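Local coordinates for protein putative polyprenyl synthetase (Streptomyces coelicolor, PDB 3NF2) that probably catalyses the magnesium-dependent condensation of isoprenoid diphosphates into longer prenyl chains, at residues L8-R13 with G54-A60; L20-D25 with H38-I42. All coordinates share one frame; numbering follows the deposited sequence. Where two conformers were deposited one is given.

How the contacts relate
Both contacts are made by helix 5-25, the N-terminal helix of this largely helical isoprenoid synthase fold. Contact 1 uses an early part of it, residues 8-13, and contact 2 a later part, residues 20-25; the partners come in reverse order, 38-42 in the loop after helix 31-38, then 54-60, the loop and first turn of helix 57-67, so contact 2 lies within the chain span of contact 1. Their centres are about 17 Å apart and their nearest atoms about 7 Å. The sulfate sits at contact 1, probably where a substrate diphosphate binds. Glu84 of helix 77-98 connects the two regions: it pairs with Arg58 and also touches Leu20.

Contact 1 of 2, residues L8-R13 with G54-A60; sequences LLERGR and GKAVRPA. With SO4 (sulfate ion), chain B.
In one of the two deposited conformers of Arg13, NH1 donates to Gly54 O at 2.9 Å, joining the N-terminal helix to the loop that leads into helix 57-67. The bond is bent, 137° at the hydrogen, with the donor well above the carbonyl plane, and it is not certain to be permanent. With CG anti to the backbone N (chi1 164°) and a bend at chi3, the long chain reaches out to the loop, and the methyl of Ala56 lies over one guanidinium face, 3.5 Å from NH2. That same CB meets Leu9 O at 3.4 Å, while Leu9 CD2 reaches Ala60 CB at 4.2 Å. Small residues let the helices come close: Gly12 CA is 4.0 Å from Ala60 CA, where a side chain on Gly12 would strike Ala60 N. Pro59 fits alongside, its CB against Gly12 O.

The other side of residues 54-60 faces a sulfate. Arg58 takes two of its oxygens with the edge of its guanidinium, NH2 to O1 at 2.7 Å and NH1 to O4 at 3.1 Å, and Lys55 N gives a third bond to O2. Arg104 adds another, while Glu84 pairs with Arg58 NE and probably helps to orient it. Glycine suits position Gly54, since a CB there would run into O2. The sequence matches the family's GK..RP motif, so this anion site probably receives the diphosphate of isopentenyl diphosphate, its positive charge and backbone N-H suited to phosphate oxygens, while the apolar, small-residue side holds the motif against helix 5-25.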
loop_
_atom_site.group_PDB
_atom_site.type_symbol
_atom_site.label_atom_id
_atom_site.label_comp_id
_atom_site.label_asym_id
_atom_site.label_seq_id
_atom_site.Cartn_x
_atom_site.Cartn_y
_atom_site.Cartn_z
ATOM N N LEU A 8 5.114 4.095 31.079
ATOM C CA LEU A 8 5.305 3.191 29.945
ATOM C C LEU A 8 4.883 3.824 28.617
ATOM O O LEU A 8 5.545 3.622 27.597
ATOM C CB LEU A 8 4.546 1.877 30.152
ATOM C CG LEU A 8 4.996 0.928 31.261
ATOM C CD1 LEU A 8 4.064 -0.267 31.309
ATOM C CD2 LEU A 8 6.439 0.481 31.064
ATOM N N LEU A 9 3.779 4.574 28.640
ATOM C CA LEU A 9 3.285 5.280 27.456
ATOM C C LEU A 9 4.267 6.362 27.004
ATOM O O LEU A 9 4.479 6.548 25.804
ATOM C CB LEU A 9 1.899 5.891 27.709
ATOM C CG LEU A 9 0.715 4.982 28.064
ATOM C CD1 LEU A 9 -0.542 5.819 28.248
ATOM C CD2 LEU A 9 0.478 3.891 27.021
ATOM N N GLU A 10 4.855 7.058 27.980
ATOM C CA GLU A 10 5.955 7.994 27.763
ATOM C C GLU A 10 7.175 7.280 27.173
ATOM O O GLU A 10 7.753 7.739 26.186
ATOM C CB GLU A 10 6.323 8.674 29.093
ATOM C CG GLU A 10 7.687 9.381 29.131
ATOM C CD GLU A 10 7.639 10.833 28.666
ATOM O OE1 GLU A 10 6.990 11.133 27.636
ATOM O OE2 GLU A 10 8.273 11.680 29.336
ATOM N N ARG A 11 7.540 6.152 27.782
ATOM C CA ARG A 11 8.662 5.322 27.346
ATOM C C ARG A 11 8.568 4.921 25.870
ATOM O O ARG A 11 9.559 5.001 25.145
ATOM C CB ARG A 11 8.751 4.073 28.227
ATOM C CG ARG A 11 9.968 3.201 28.022
ATOM C CD ARG A 11 9.594 1.761 28.292
ATOM N NE ARG A 11 10.701 1.004 28.863
ATOM C CZ ARG A 11 10.664 -0.299 29.132
ATOM N NH1 ARG A 11 9.571 -1.010 28.875
ATOM N NH2 ARG A 11 11.727 -0.891 29.661
ATOM N N GLY A 12 7.376 4.508 25.437
ATOM C CA GLY A 12 7.137 4.098 24.053
ATOM C C GLY A 12 7.144 5.252 23.064
ATOM O O GLY A 12 7.678 5.121 21.958
ATOM N N ARG A 13 6.549 6.377 23.472
ATOM C CA ARG A 13 6.464 7.570 22.628
ATOM C C ARG A 13 7.843 8.183 22.378
ATOM O O ARG A 13 8.199 8.464 21.230
ATOM C CB ARG A 13 5.487 8.595 23.230
ATOM C CG ARG A 13 5.591 10.009 22.658
ATOM C CD ARG A 13 4.277 10.782 22.760
ATOM N NE ARG A 13 3.425 10.315 23.849
ATOM C CZ ARG A 13 2.160 9.939 23.693
ATOM N NH1 ARG A 13 1.598 9.984 22.493
ATOM N NH2 ARG A 13 1.455 9.521 24.736
ATOM N N GLY A 54 -0.989 11.915 19.939
ATOM C CA GLY A 54 -2.189 11.235 20.408
ATOM C C GLY A 54 -1.858 10.241 21.502
ATOM O O GLY A 54 -1.251 10.591 22.516
ATOM N N LYS A 55 -2.257 8.991 21.289
ATOM C CA LYS A 55 -2.014 7.927 22.259
ATOM C C LYS A 55 -0.793 7.108 21.865
ATOM O O LYS A 55 -0.381 7.108 20.699
ATOM C CB LYS A 55 -3.234 7.016 22.367
ATOM C CG LYS A 55 -4.527 7.706 22.804
ATOM C CD LYS A 55 -5.776 6.964 22.313
ATOM C CE LYS A 55 -5.831 5.509 22.797
ATOM N NZ LYS A 55 -5.154 4.548 21.853
ATOM N N ALA A 56 -0.228 6.404 22.840
ATOM C CA ALA A 56 1.016 5.681 22.629
ATOM C C ALA A 56 0.956 4.228 23.088
ATOM O O ALA A 56 1.973 3.666 23.508
ATOM C CB ALA A 56 2.159 6.409 23.312
ATOM N N VAL A 57 -0.223 3.617 22.980
ATOM C CA VAL A 57 -0.429 2.242 23.434
ATOM C C VAL A 57 0.426 1.249 22.643
ATOM O O VAL A 57 1.185 0.472 23.240
ATOM C CB VAL A 57 -1.925 1.830 23.389
ATOM C CG1 VAL A 57 -2.101 0.397 23.880
ATOM C CG2 VAL A 57 -2.767 2.776 24.224
ATOM N N ARG A 58 0.313 1.292 21.313
ATOM C CA ARG A 58 1.072 0.388 20.432
ATOM C C ARG A 58 2.617 0.451 20.583
ATOM O O ARG A 58 3.263 -0.610 20.703
ATOM C CB ARG A 58 0.645 0.526 18.956
ATOM C CG ARG A 58 -0.832 0.279 18.665
ATOM C CD ARG A 58 -1.216 0.747 17.247
ATOM N NE ARG A 58 -0.861 2.147 17.037
ATOM C CZ ARG A 58 -1.706 3.169 17.123
ATOM N NH1 ARG A 58 -2.992 2.969 17.374
ATOM N NH2 ARG A 58 -1.263 4.404 16.939
ATOM N N PRO A 59 3.215 1.671 20.564
ATOM C CA PRO A 59 4.666 1.708 20.785
ATOM C C PRO A 59 5.097 1.163 22.155
ATOM O O PRO A 59 6.042 0.358 22.225
ATOM C CB PRO A 59 5.022 3.198 20.659
ATOM C CG PRO A 59 3.736 3.935 20.550
ATOM C CD PRO A 59 2.704 2.978 20.099
ATOM N N ALA A 60 4.397 1.575 23.214
ATOM C CA ALA A 60 4.650 1.059 24.565
ATOM C C ALA A 60 4.594 -0.464 24.593
ATOM O O ALA A 60 5.415 -1.104 25.224
ATOM C CB ALA A 60 3.652 1.643 25.573
HETATM S S SO4 B . -3.813 6.984 17.690
HETATM O O1 SO4 B . -2.377 6.853 17.435
HETATM O O2 SO4 B . -3.998 7.874 18.834
HETATM O O3 SO4 B . -4.452 7.538 16.491
HETATM O O4 SO4 B . -4.419 5.683 18.002
#

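Contact 2 of 2, residues L20-D25 with H38-I42; sequences LRAAVD and HFGWI
Phe39, in the C-terminal turn of helix 31-38, takes the methyl CD2 of Leu20 over one ring face, a CH-pi contact 4.1 Å from the ring centroid. His38 CD2 lies over the opposite face of the same ring, and Val24 CG2 approaches CE2 obliquely. Gly40, with positive phi, forms the Schellman motif that follows the helix, a backbone region that glycine enters at little cost, and brings Trp41 round to the helix 5-25 side.

The Trp41 indole is layered between Phe39 CB and Arg21. The Arg21 guanidinium lies flat on it, planes 9° apart, with CZ 3.7 Å from the five-membered ring centroid in a cation-pi stack. Bends at chi2 (104°) and chi3 (82°) lay the arginine chain along the indole, so that CD rests over the six-membered ring while NH2 extends past the five-membered ring to Trp41 CB. A broad, electron-rich ring system suits this partly exposed place, and a serine here would probably leave the Arg21 guanidinium without its stacking surface and open a gap beside Leu20 and Val24. Those two meet the indole at its rim near the ring plane, Leu20 CD2 at CH2 and Val24 CG1 3.7 Å from CZ3.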
loop_
_atom_site.group_PDB
_atom_site.type_symbol
_atom_site.label_atom_id
_atom_site.label_comp_id
_atom_site.label_asym_id
_atom_site.label_seq_id
_atom_site.Cartn_x
_atom_site.Cartn_y
_atom_site.Cartn_z
ATOM N N LEU A 20 10.810 7.383 13.945
ATOM C CA LEU A 20 9.784 7.498 12.910
ATOM C C LEU A 20 9.859 8.844 12.180
ATOM O O LEU A 20 9.792 8.879 10.941
ATOM C CB LEU A 20 8.385 7.259 13.493
ATOM C CG LEU A 20 7.154 7.504 12.597
ATOM C CD1 LEU A 20 6.117 6.458 12.847
ATOM C CD2 LEU A 20 6.534 8.871 12.854
ATOM N N ARG A 21 9.992 9.934 12.943
ATOM C CA ARG A 21 10.132 11.283 12.361
ATOM C C ARG A 21 11.331 11.376 11.401
ATOM O O ARG A 21 11.191 11.904 10.293
ATOM C CB ARG A 21 10.180 12.364 13.453
ATOM C CG ARG A 21 10.879 13.662 13.066
ATOM C CD ARG A 21 9.928 14.816 12.783
ATOM N NE ARG A 21 9.467 15.484 14.002
ATOM C CZ ARG A 21 9.087 16.759 14.070
ATOM N NH1 ARG A 21 8.682 17.265 15.228
ATOM N NH2 ARG A 21 9.124 17.540 12.994
ATOM N N ALA A 22 12.476 10.819 11.809
ATOM C CA ALA A 22 13.677 10.789 10.964
ATOM C C ALA A 22 13.502 9.946 9.702
ATOM O O ALA A 22 14.065 10.276 8.661
ATOM C CB ALA A 22 14.903 10.322 11.747
ATOM N N ALA A 23 12.724 8.869 9.788
ATOM C CA ALA A 23 12.501 8.022 8.611
ATOM C C ALA A 23 11.536 8.695 7.650
ATOM O O ALA A 23 11.670 8.577 6.443
ATOM C CB ALA A 23 12.002 6.645 9.016
ATOM N N VAL A 24 10.580 9.430 8.203
ATOM C CA VAL A 24 9.582 10.153 7.410
ATOM C C VAL A 24 10.175 11.369 6.670
ATOM O O VAL A 24 9.855 11.623 5.499
ATOM C CB VAL A 24 8.381 10.539 8.305
ATOM C CG1 VAL A 24 7.645 11.784 7.790
ATOM C CG2 VAL A 24 7.441 9.340 8.464
ATOM N N ASP A 25 11.061 12.096 7.347
ATOM C CA ASP A 25 11.765 13.234 6.739
ATOM C C ASP A 25 12.657 12.829 5.543
ATOM O O ASP A 25 12.981 13.661 4.693
ATOM C CB ASP A 25 12.575 13.995 7.810
ATOM C CG ASP A 25 11.680 14.740 8.826
ATOM O OD1 ASP A 25 12.227 15.447 9.693
ATOM O OD2 ASP A 25 10.436 14.631 8.768
ATOM N N HIS A 38 0.382 15.210 7.824
ATOM C CA HIS A 38 -0.411 14.130 8.408
ATOM C C HIS A 38 -0.099 13.931 9.892
ATOM O O HIS A 38 -0.995 13.729 10.702
ATOM C CB HIS A 38 -0.188 12.797 7.689
ATOM C CG HIS A 38 -0.812 11.641 8.405
ATOM N ND1 HIS A 38 -2.178 11.503 8.532
ATOM C CD2 HIS A 38 -0.261 10.611 9.091
ATOM C CE1 HIS A 38 -2.443 10.418 9.238
ATOM N NE2 HIS A 38 -1.298 9.858 9.588
ATOM N N PHE A 39 1.180 13.983 10.229
ATOM C CA PHE A 39 1.608 13.758 11.587
ATOM C C PHE A 39 1.486 14.993 12.477
ATOM O O PHE A 39 1.758 14.906 13.664
ATOM C CB PHE A 39 3.031 13.222 11.598
ATOM C CG PHE A 39 3.128 11.753 11.299
ATOM C CD1 PHE A 39 2.790 10.805 12.272
ATOM C CD2 PHE A 39 3.555 11.313 10.044
ATOM C CE1 PHE A 39 2.881 9.445 11.999
ATOM C CE2 PHE A 39 3.646 9.953 9.756
ATOM C CZ PHE A 39 3.319 9.016 10.731
ATOM N N GLY A 40 1.076 16.130 11.912
ATOM C CA GLY A 40 0.849 17.348 12.695
ATOM C C GLY A 40 2.084 18.196 12.994
ATOM O O GLY A 40 2.004 19.170 13.760
ATOM N N TRP A 41 3.222 17.846 12.389
ATOM C CA TRP A 41 4.467 18.596 12.601
ATOM C C TRP A 41 4.511 19.935 11.852
ATOM O O TRP A 41 5.241 20.855 12.247
ATOM C CB TRP A 41 5.696 17.739 12.272
ATOM C CG TRP A 41 5.688 16.405 12.979
ATOM C CD1 TRP A 41 5.277 16.153 14.263
ATOM C CD2 TRP A 41 6.116 15.149 12.445
ATOM N NE1 TRP A 41 5.405 14.817 14.548
ATOM C CE2 TRP A 41 5.921 14.176 13.453
ATOM C CE3 TRP A 41 6.631 14.746 11.206
ATOM C CZ2 TRP A 41 6.231 12.823 13.262
ATOM C CZ3 TRP A 41 6.945 13.396 11.018
ATOM C CH2 TRP A 41 6.737 12.456 12.038
ATOM N N ILE A 42 3.737 20.031 10.771
ATOM C CA ILE A 42 3.581 21.276 10.021
ATOM C C ILE A 42 2.097 21.451 9.710
ATOM O O ILE A 42 1.350 20.470 9.745
ATOM C CB ILE A 42 4.409 21.325 8.680
ATOM C CG1 ILE A 42 3.913 20.291 7.665
ATOM C CG2 ILE A 42 5.933 21.188 8.918
ATOM C CD1 ILE A 42 4.591 20.410 6.306
#